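Local coordinates for protein aerobactin synthase IucA (Klebsiella pneumoniae subsp. pneumoniae, PDB 5JM8) that is an NIS synthetase of aerobactin assembly that binds ATP and magnesium and probably uses ATP to drive a condensation step, at residues Y169-A174 and T263-L268; A141-L146 and P258-T263. One frame throughout, in Å; residues are numbered along the deposited sequence.

Interaction 1 (Y169-A174 and T263-L268). With ATP (adenosine-5'-triphosphate), chain I.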
loop_
_atom_site.group_PDB
_atom_site.type_symbol
_atom_site.label_atom_id
_atom_site.label_comp_id
_atom_site.label_asym_id
_atom_site.label_seq_id
_atom_site.Cartn_x
_atom_site.Cartn_y
_atom_site.Cartn_z
ATOM N N TYR A 169 17.397 -17.978 13.727
ATOM C CA TYR A 169 16.232 -18.649 14.299
ATOM C C TYR A 169 15.671 -17.957 15.543
ATOM O O TYR A 169 14.582 -18.300 16.011
ATOM C CB TYR A 169 16.602 -20.102 14.611
ATOM C CG TYR A 169 17.015 -20.872 13.371
ATOM C CD1 TYR A 169 16.255 -20.806 12.210
ATOM C CD2 TYR A 169 18.170 -21.639 13.351
ATOM C CE1 TYR A 169 16.623 -21.493 11.072
ATOM C CE2 TYR A 169 18.549 -22.331 12.212
ATOM C CZ TYR A 169 17.770 -22.253 11.075
ATOM O OH TYR A 169 18.130 -22.933 9.935
ATOM N N LEU A 170 16.405 -16.980 16.066
ATOM C CA LEU A 170 15.903 -16.131 17.141
ATOM C C LEU A 170 15.428 -14.801 16.558
ATOM O O LEU A 170 15.804 -14.447 15.443
ATOM C CB LEU A 170 16.984 -15.893 18.195
ATOM C CG LEU A 170 17.586 -17.134 18.854
ATOM C CD1 LEU A 170 18.704 -16.713 19.776
ATOM C CD2 LEU A 170 16.540 -17.934 19.613
ATOM N N PRO A 171 14.589 -14.066 17.304
ATOM C CA PRO A 171 14.065 -12.794 16.793
ATOM C C PRO A 171 15.033 -11.626 16.913
ATOM O O PRO A 171 14.831 -10.601 16.264
ATOM C CB PRO A 171 12.842 -12.547 17.676
ATOM C CG PRO A 171 13.166 -13.232 18.955
ATOM C CD PRO A 171 13.925 -14.467 18.557
ATOM N N ASP A 172 16.062 -11.785 17.737
ATOM C CA ASP A 172 16.909 -10.669 18.148
ATOM C C ASP A 172 17.500 -9.904 16.961
ATOM O O ASP A 172 17.519 -8.674 16.959
ATOM C CB ASP A 172 18.033 -11.177 19.058
ATOM C CG ASP A 172 17.511 -11.932 20.271
ATOM O OD1 ASP A 172 16.739 -12.896 20.089
ATOM O OD2 ASP A 172 17.872 -11.562 21.407
ATOM N N PHE A 173 17.968 -10.636 15.951
ATOM C CA PHE A 173 18.611 -10.030 14.783
ATOM C C PHE A 173 17.592 -9.740 13.685
ATOM O O PHE A 173 17.955 -9.406 12.556
ATOM C CB PHE A 173 19.720 -10.945 14.250
ATOM C CG PHE A 173 20.842 -11.172 15.228
ATOM C CD1 PHE A 173 20.668 -12.002 16.323
ATOM C CD2 PHE A 173 22.072 -10.561 15.051
ATOM C CE1 PHE A 173 21.695 -12.215 17.223
ATOM C CE2 PHE A 173 23.103 -10.772 15.946
ATOM C CZ PHE A 173 22.913 -11.598 17.035
ATOM N N ALA A 174 16.316 -9.873 14.037
ATOM C CA ALA A 174 15.206 -9.613 13.124
ATOM C C ALA A 174 15.327 -10.382 11.810
ATOM O O ALA A 174 15.246 -9.789 10.732
ATOM C CB ALA A 174 15.103 -8.121 12.847
ATOM N N THR A 263 8.781 -13.354 19.662
ATOM C CA THR A 263 9.407 -13.273 20.980
ATOM C C THR A 263 9.730 -14.645 21.578
ATOM O O THR A 263 10.699 -14.789 22.326
ATOM C CB THR A 263 8.507 -12.511 21.977
ATOM O OG1 THR A 263 7.139 -12.888 21.778
ATOM C CG2 THR A 263 8.646 -11.006 21.790
ATOM N N SER A 264 8.923 -15.647 21.239
ATOM C CA SER A 264 9.070 -16.987 21.802
ATOM C C SER A 264 9.926 -17.895 20.924
ATOM O O SER A 264 10.122 -19.069 21.244
ATOM C CB SER A 264 7.698 -17.626 22.007
ATOM O OG SER A 264 6.945 -17.594 20.809
ATOM N N SER A 265 10.411 -17.347 19.812
ATOM C CA SER A 265 11.296 -18.054 18.880
ATOM C C SER A 265 10.623 -19.235 18.173
ATOM O O SER A 265 10.681 -19.333 16.947
ATOM C CB SER A 265 12.557 -18.545 19.599
ATOM O OG SER A 265 13.294 -17.464 20.142
ATOM N N ARG A 266 9.997 -20.133 18.929
ATOM C CA ARG A 266 9.397 -21.324 18.330
ATOM C C ARG A 266 8.104 -21.004 17.600
ATOM O O ARG A 266 7.618 -21.817 16.814
ATOM C CB ARG A 266 9.138 -22.398 19.390
ATOM C CG ARG A 266 8.177 -22.011 20.508
ATOM C CD ARG A 266 7.774 -23.261 21.278
ATOM N NE ARG A 266 7.133 -22.985 22.561
ATOM C CZ ARG A 266 6.742 -23.932 23.409
ATOM N NH1 ARG A 266 6.167 -23.605 24.557
ATOM N NH2 ARG A 266 6.922 -25.212 23.110
ATOM N N SER A 267 7.551 -19.825 17.861
ATOM C CA SER A 267 6.356 -19.376 17.164
ATOM C C SER A 267 6.740 -18.430 16.039
ATOM O O SER A 267 7.417 -17.426 16.264
ATOM C CB SER A 267 5.387 -18.697 18.128
ATOM O OG SER A 267 4.900 -19.626 19.082
ATOM N N LEU A 268 6.308 -18.771 14.829
ATOM C CA LEU A 268 6.637 -18.002 13.635
ATOM C C LEU A 268 5.438 -17.206 13.123
ATOM O O LEU A 268 4.290 -17.596 13.328
ATOM C CB LEU A 268 7.144 -18.931 12.533
ATOM C CG LEU A 268 8.597 -19.412 12.617
ATOM C CD1 LEU A 268 8.921 -20.017 13.970
ATOM C CD2 LEU A 268 8.882 -20.410 11.503
HETATM P PG ATP I . 4.026 -18.628 22.358
HETATM O O1G ATP I . 4.505 -18.585 20.929
HETATM O O2G ATP I . 3.495 -17.306 22.857
HETATM O O3G ATP I . 3.114 -19.791 22.664
HETATM P PB ATP I . 5.619 -19.868 24.451
HETATM O O1B ATP I . 7.049 -20.343 24.372
HETATM O O2B ATP I . 4.500 -20.883 24.521
HETATM O O3B ATP I . 5.374 -18.828 23.233
HETATM P PA ATP I . 6.000 -19.150 27.197
HETATM O O1A ATP I . 6.036 -20.643 27.405
HETATM O O2A ATP I . 5.183 -18.285 28.124
HETATM O O3A ATP I . 5.487 -18.854 25.699
HETATM O "O5'" ATP I . 7.492 -18.553 27.181
HETATM C "C5'" ATP I . 7.644 -17.154 26.970
HETATM C "C4'" ATP I . 8.945 -16.828 26.250
HETATM O "O4'" ATP I . 9.045 -15.407 26.135
HETATM C "C3'" ATP I . 10.182 -17.314 26.991
HETATM O "O3'" ATP I . 11.029 -18.038 26.088
HETATM C "C2'" ATP I . 10.870 -16.064 27.506
HETATM O "O2'" ATP I . 12.283 -16.120 27.325
HETATM C "C1'" ATP I . 10.275 -14.932 26.685
HETATM N N9 ATP I . 10.010 -13.733 27.511
HETATM C C8 ATP I . 10.556 -12.527 27.283
HETATM N N7 ATP I . 10.129 -11.624 28.201
HETATM C C5 ATP I . 9.289 -12.264 29.034
HETATM C C6 ATP I . 8.489 -11.892 30.218
HETATM N N6 ATP I . 8.526 -10.619 30.677
HETATM N N1 ATP I . 7.742 -12.857 30.803
HETATM C C2 ATP I . 7.713 -14.121 30.336
HETATM N N3 ATP I . 8.419 -14.520 29.262
HETATM C C4 ATP I . 9.213 -13.657 28.579
#

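Interaction 2 (A141-L146 and P258-T263)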
loop_
_atom_site.group_PDB
_atom_site.type_symbol
_atom_site.label_atom_id
_atom_site.label_comp_id
_atom_site.label_asym_id
_atom_site.label_seq_id
_atom_site.Cartn_x
_atom_site.Cartn_y
_atom_site.Cartn_z
ATOM N N ALA A 141 7.258 -5.360 16.655
ATOM C CA ALA A 141 7.241 -5.481 18.109
ATOM C C ALA A 141 7.755 -6.846 18.553
ATOM O O ALA A 141 8.448 -6.956 19.561
ATOM C CB ALA A 141 5.836 -5.246 18.644
ATOM N N GLU A 142 7.419 -7.882 17.791
ATOM C CA GLU A 142 7.776 -9.247 18.160
ATOM C C GLU A 142 9.274 -9.501 18.086
ATOM O O GLU A 142 9.768 -10.468 18.660
ATOM C CB GLU A 142 7.055 -10.251 17.261
ATOM C CG GLU A 142 5.570 -10.395 17.543
ATOM C CD GLU A 142 5.274 -10.879 18.948
ATOM O OE1 GLU A 142 6.089 -11.640 19.503
ATOM O OE2 GLU A 142 4.222 -10.491 19.499
ATOM N N GLN A 143 9.989 -8.641 17.367
ATOM C CA GLN A 143 11.429 -8.799 17.195
ATOM C C GLN A 143 12.215 -7.652 17.823
ATOM O O GLN A 143 13.425 -7.545 17.627
ATOM C CB GLN A 143 11.774 -8.910 15.710
ATOM C CG GLN A 143 11.226 -10.166 15.051
ATOM C CD GLN A 143 11.640 -10.289 13.599
ATOM O OE1 GLN A 143 11.797 -9.288 12.897
ATOM N NE2 GLN A 143 11.824 -11.522 13.140
ATOM N N ALA A 144 11.528 -6.812 18.590
ATOM C CA ALA A 144 12.151 -5.633 19.182
ATOM C C ALA A 144 12.617 -5.881 20.613
ATOM O O ALA A 144 13.187 -4.992 21.246
ATOM C CB ALA A 144 11.185 -4.457 19.143
ATOM N N LEU A 145 12.374 -7.086 21.122
ATOM C CA LEU A 145 12.819 -7.443 22.466
ATOM C C LEU A 145 14.249 -7.981 22.445
ATOM O O LEU A 145 14.499 -9.092 21.974
ATOM C CB LEU A 145 11.874 -8.477 23.088
ATOM C CG LEU A 145 12.186 -8.914 24.525
ATOM C CD1 LEU A 145 11.992 -7.764 25.496
ATOM C CD2 LEU A 145 11.334 -10.107 24.925
ATOM N N LEU A 146 15.180 -7.186 22.967
ATOM C CA LEU A 146 16.592 -7.555 22.996
ATOM C C LEU A 146 17.065 -7.882 24.409
ATOM O O LEU A 146 18.089 -8.534 24.587
ATOM C CB LEU A 146 17.454 -6.431 22.415
ATOM C CG LEU A 146 17.206 -6.044 20.956
ATOM C CD1 LEU A 146 18.238 -5.012 20.525
ATOM C CD2 LEU A 146 17.234 -7.262 20.032
ATOM N N PRO A 258 8.152 -15.863 3.495
ATOM C CA PRO A 258 9.071 -15.617 4.611
ATOM C C PRO A 258 8.372 -15.656 5.964
ATOM O O PRO A 258 7.273 -15.118 6.100
ATOM C CB PRO A 258 9.603 -14.216 4.315
ATOM C CG PRO A 258 8.489 -13.549 3.597
ATOM C CD PRO A 258 7.821 -14.620 2.776
ATOM N N TRP A 259 9.010 -16.282 6.948
ATOM C CA TRP A 259 8.462 -16.374 8.297
ATOM C C TRP A 259 9.371 -15.685 9.303
ATOM O O TRP A 259 10.593 -15.748 9.189
ATOM C CB TRP A 259 8.260 -17.833 8.688
ATOM C CG TRP A 259 7.137 -18.472 7.961
ATOM C CD1 TRP A 259 7.160 -18.972 6.694
ATOM C CD2 TRP A 259 5.810 -18.679 8.452
ATOM N NE1 TRP A 259 5.928 -19.483 6.366
ATOM C CE2 TRP A 259 5.081 -19.311 7.429
ATOM C CE3 TRP A 259 5.167 -18.384 9.656
ATOM C CZ2 TRP A 259 3.744 -19.660 7.578
ATOM C CZ3 TRP A 259 3.842 -18.731 9.801
ATOM C CH2 TRP A 259 3.144 -19.362 8.769
ATOM N N LEU A 260 8.761 -15.037 10.291
ATOM C CA LEU A 260 9.493 -14.294 11.309
ATOM C C LEU A 260 9.416 -14.994 12.662
ATOM O O LEU A 260 8.320 -15.197 13.186
ATOM C CB LEU A 260 8.935 -12.873 11.441
ATOM C CG LEU A 260 9.356 -11.813 10.421
ATOM C CD1 LEU A 260 8.873 -12.142 9.016
ATOM C CD2 LEU A 260 8.831 -10.459 10.864
ATOM N N PRO A 261 10.570 -15.378 13.236
ATOM C CA PRO A 261 10.487 -15.859 14.619
ATOM C C PRO A 261 10.034 -14.751 15.565
ATOM O O PRO A 261 10.551 -13.637 15.489
ATOM C CB PRO A 261 11.919 -16.314 14.932
ATOM C CG PRO A 261 12.780 -15.684 13.890
ATOM C CD PRO A 261 11.922 -15.552 12.674
ATOM N N THR A 262 9.070 -15.051 16.429
ATOM C CA THR A 262 8.530 -14.057 17.350
ATOM C C THR A 262 9.278 -14.101 18.679
ATOM O O THR A 262 10.286 -14.795 18.804
ATOM C CB THR A 262 7.024 -14.278 17.595
ATOM O OG1 THR A 262 6.819 -15.512 18.296
ATOM C CG2 THR A 262 6.274 -14.314 16.273
ATOM N N THR A 263 8.781 -13.354 19.662
ATOM C CA THR A 263 9.407 -13.273 20.980
ATOM C C THR A 263 9.730 -14.645 21.578
ATOM O O THR A 263 10.699 -14.789 22.326
ATOM C CB THR A 263 8.507 -12.511 21.977
ATOM O OG1 THR A 263 7.139 -12.888 21.778
ATOM C CG2 THR A 263 8.646 -11.006 21.790
#

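Interaction 1 (Y169-A174 and T263-L268)
A classic gamma turn sits at the centre of this contact: S265 takes phi 66° and psi -52°, and R266 N reaches back over it to S264 O at 2.6 Å. S265 OG, anti to its own carbonyl carbon, touches only carbon across the contact, lying 3.3 Å from one branch of L170 (CD2) and 3.4 Å from the ring atom CD of P171. No hydrogen bond joins the two segments. The CB atoms of S264 and R266 lead away from 169-174, and both side chains reach ATP. From the crowded first-torsion position, S264 OG donates to ATP O1G at 2.6 Å; the place of ATP O1G is less certain, being too close to a neighbour in the model. R266 starts from the same position, then runs extended and meets the beta-phosphate with its guanidinium edge, the phosphorus PB lying in plane. Its NE reaches ATP O1B at 3.2 Å (N-H...O angle 150°), and its NH1 reaches ATP O2B at 3.2 Å. R266 NH2 also makes a weak bond to R290 O, and K278 and R349 add further bonds to the nucleotide. Paired donors on a buried cationic group probably offset negative charge on the beta-phosphate, while 169-174 offers the turn van der Waals contact alone.

Interaction 2 (A141-L146 and P258-T263)
One carboxylate oxygen, E142 OE1, receives two bonds from T263. The backbone T263 N approaches the anti lone pair of E142 OE1 at 3.2 Å and almost straight (170°), whereas the hydroxyl T263 OG1 donates to the syn lone pair of E142 OE1 at 2.8 Å. A bend at chi2 (-61°) brings the acid there, its chain crossing that of T263 at about a right angle. The other oxygen, OE2, forms a salt bridge with R446, and T263 OG1 is also bonded to Q429, a residue of the magnesium site. More weakly, the extended Q143 brings NE2 to P261 O at 3.4 Å, but the stronger partner of this amide is P175 O. The end of Q143 crosses L260, whose CD2 lies 3.8 Å from Q143 OE1. Packing fills in between: E142 and T262 run side by side, with CB to CB at 4.0 Å, while the T263 methyl CG2 lies 3.4 Å from E142 O and 4.2 Å from L145 CD2, a side chain of the ATP pocket. Two donors plus an arginine would be expected to keep the buried E142 ionised. T263 is thus second shell to the magnesium site through Q429, and E142 lies one step beyond.

Overall arrangement
From the N terminus the segments come in the order 141-146, 169-174, 258-263 and 263-268. Interaction 2 closes a loop with 111 residues between its segments, and interaction 1 one with 88; because the segments alternate, the loops cross rather than nest. T263 belongs to both. Strands 258-261 and 267-269 are antiparallel neighbours in one sheet, and both contacts meet the connection between them, interaction 2 from 141-146 and interaction 1 from the loop after helix 163-169. Their centres lie about 5 Å apart, and P171 CG comes within 3.3 Å of T262 O. Together they join the segment at helix 138-142 and the loop after helix 163-169 to a strand connection beside ATP.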